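Local coordinates for protein lipase, class 3 (Penicillium roqueforti FM164, PDB 6L7N) that probably hydrolyses the ester bonds of triacylglycerols and related lipids, as a fungal class 3 lipase of the alpha/beta-hydrolase fold, at residues A21-D26 and G145-A150. Residues are numbered along the deposited sequence; the frame is centred on the assembly and turned at random.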
loop_
_atom_site.group_PDB
_atom_site.type_symbol
_atom_site.label_atom_id
_atom_site.label_comp_id
_atom_site.label_asym_id
_atom_site.label_seq_id
_atom_site.Cartn_x
_atom_site.Cartn_y
_atom_site.Cartn_z
ATOM N N ALA A 21 -3.677 -2.207 10.618
ATOM C CA ALA A 21 -5.012 -2.667 10.986
ATOM C C ALA A 21 -5.580 -3.612 9.934
ATOM O O ALA A 21 -6.313 -4.547 10.273
ATOM C CB ALA A 21 -5.934 -1.467 11.193
ATOM N N ALA A 22 -5.231 -3.401 8.662
ATOM C CA ALA A 22 -5.740 -4.264 7.602
ATOM C C ALA A 22 -5.423 -5.738 7.824
ATOM O O ALA A 22 -6.101 -6.599 7.258
ATOM C CB ALA A 22 -5.166 -3.857 6.238
ATOM N N TYR A 23 -4.401 -6.056 8.609
ATOM C CA TYR A 23 -4.075 -7.459 8.819
ATOM C C TYR A 23 -4.991 -8.147 9.819
ATOM O O TYR A 23 -4.970 -9.377 9.892
ATOM C CB TYR A 23 -2.630 -7.602 9.284
ATOM C CG TYR A 23 -1.641 -7.508 8.141
ATOM C CD1 TYR A 23 -1.279 -8.634 7.418
ATOM C CD2 TYR A 23 -1.082 -6.290 7.780
ATOM C CE1 TYR A 23 -0.364 -8.547 6.363
ATOM C CE2 TYR A 23 -0.173 -6.191 6.726
ATOM C CZ TYR A 23 0.177 -7.323 6.024
ATOM O OH TYR A 23 1.081 -7.225 4.985
ATOM N N TYR A 24 -5.799 -7.398 10.569
ATOM C CA TYR A 24 -6.610 -7.961 11.648
ATOM C C TYR A 24 -7.972 -8.389 11.120
ATOM O O TYR A 24 -8.771 -7.538 10.708
ATOM C CB TYR A 24 -6.807 -6.944 12.772
ATOM C CG TYR A 24 -5.592 -6.692 13.614
ATOM C CD1 TYR A 24 -4.628 -5.796 13.199
ATOM C CD2 TYR A 24 -5.415 -7.341 14.831
ATOM C CE1 TYR A 24 -3.518 -5.547 13.953
ATOM C CE2 TYR A 24 -4.296 -7.096 15.604
ATOM C CZ TYR A 24 -3.353 -6.193 15.162
ATOM O OH TYR A 24 -2.226 -5.938 15.903
ATOM N N ALA A 25 -8.255 -9.697 11.182
ATOM C CA ALA A 25 -9.584 -10.187 10.820
ATOM C C ALA A 25 -10.676 -9.476 11.596
ATOM O O ALA A 25 -11.776 -9.265 11.071
ATOM C CB ALA A 25 -9.691 -11.691 11.057
ATOM N N ASP A 26 -10.396 -9.110 12.849
ATOM C CA ASP A 26 -11.363 -8.349 13.639
ATOM C C ASP A 26 -11.737 -7.036 12.968
ATOM O O ASP A 26 -12.837 -6.524 13.185
ATOM C CB ASP A 26 -10.797 -8.056 15.017
ATOM C CG ASP A 26 -10.017 -9.209 15.567
ATOM O OD1 ASP A 26 -10.486 -10.361 15.410
ATOM O OD2 ASP A 26 -8.923 -8.985 16.150
ATOM N N GLY A 145 -1.735 0.511 1.850
ATOM C CA GLY A 145 -1.546 -0.910 2.105
ATOM C C GLY A 145 -0.079 -1.201 2.301
ATOM O O GLY A 145 0.777 -0.337 2.099
ATOM N N HIS A 146 0.195 -2.445 2.691
ATOM C CA HIS A 146 1.549 -2.928 2.900
ATOM C C HIS A 146 1.706 -4.227 2.123
ATOM O O HIS A 146 0.737 -4.968 1.937
ATOM C CB HIS A 146 1.830 -3.146 4.409
ATOM C CG HIS A 146 3.099 -3.891 4.704
ATOM N ND1 HIS A 146 3.109 -5.230 5.038
ATOM C CD2 HIS A 146 4.390 -3.480 4.752
ATOM C CE1 HIS A 146 4.356 -5.617 5.267
ATOM N NE2 HIS A 146 5.153 -4.574 5.105
ATOM N N SER A 147 2.921 -4.491 1.661
ATOM C CA SER A 147 3.240 -5.784 1.032
ATOM C C SER A 147 2.382 -5.933 -0.229
ATOM O O SER A 147 2.176 -4.948 -0.948
ATOM C CB SER A 147 3.068 -6.896 2.047
ATOM O OG SER A 147 3.565 -8.120 1.549
ATOM N N LEU A 148 1.899 -7.145 -0.546
ATOM C CA LEU A 148 1.056 -7.316 -1.728
ATOM C C LEU A 148 -0.179 -6.429 -1.664
ATOM O O LEU A 148 -0.656 -5.954 -2.701
ATOM C CB LEU A 148 0.656 -8.786 -1.896
ATOM C CG LEU A 148 1.831 -9.766 -1.852
ATOM C CD1 LEU A 148 1.394 -11.197 -2.216
ATOM C CD2 LEU A 148 2.936 -9.277 -2.754
ATOM N N GLY A 149 -0.695 -6.160 -0.457
ATOM C CA GLY A 149 -1.792 -5.210 -0.346
ATOM C C GLY A 149 -1.429 -3.837 -0.880
ATOM O O GLY A 149 -2.257 -3.151 -1.490
ATOM N N ALA A 150 -0.184 -3.415 -0.659
ATOM C CA ALA A 150 0.260 -2.147 -1.225
ATOM C C ALA A 150 0.189 -2.172 -2.750
ATOM O O ALA A 150 -0.183 -1.172 -3.382
ATOM C CB ALA A 150 1.673 -1.827 -0.744
HETATM O O HOH W 1 -0.806 -7.243 2.300
#
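Tyr-23 reaches His-146 with its phenol oxygen at what looks like the nucleophile elbow of an alpha/beta-hydrolase, the sharp GxSxG turn that links strand 140-146 to helix 148-161. Its OH makes a hydrogen bond of 2.8 Å with ND1 of His-146, lying in the plane of the imidazole and at its edge. The two side chains cross at about a right angle; the rings approach by their edges, with 60° between their planes, and neither sits over the other's face. Tyr-23 OH also touches CB of Ser-147 at 3.6 Å, on the residue's carbon rather than its OG. A water adds a second link: it donates to the backbone O of His-146 at 2.8 Å and makes a longer hydrogen bond of 3.3 Å to Tyr-23 OH. A phenylalanine in place of this tyrosine would probably leave ND1 of His-146 without its phenol partner and cost the water its bond to the hydroxyl.

The imidazole comes out to meet the tyrosine because CG of His-146 is anti to the backbone N (chi1 169°). Its far side is fixed as well: NE2 bonds to the carbonyl of His-261, whose ring stacks on it. Ser-147 OG hydrogen-bonds NE2 of that same His-261, consistent with a Ser-His-Asp triad completed by Asp-201. The contact thus joins the loop between helix 6-22 and helix 25-28 to the probable catalytic turn, with His-146 as a second-shell neighbour of the presumed triad histidine. At the turn itself, Ser-147 has a positive phi of 63°, as expected if it is the nucleophile of the elbow, and helix 148-161 starts with a weak bond of 2.8 Å from Ala-150 N to Ser-147 O.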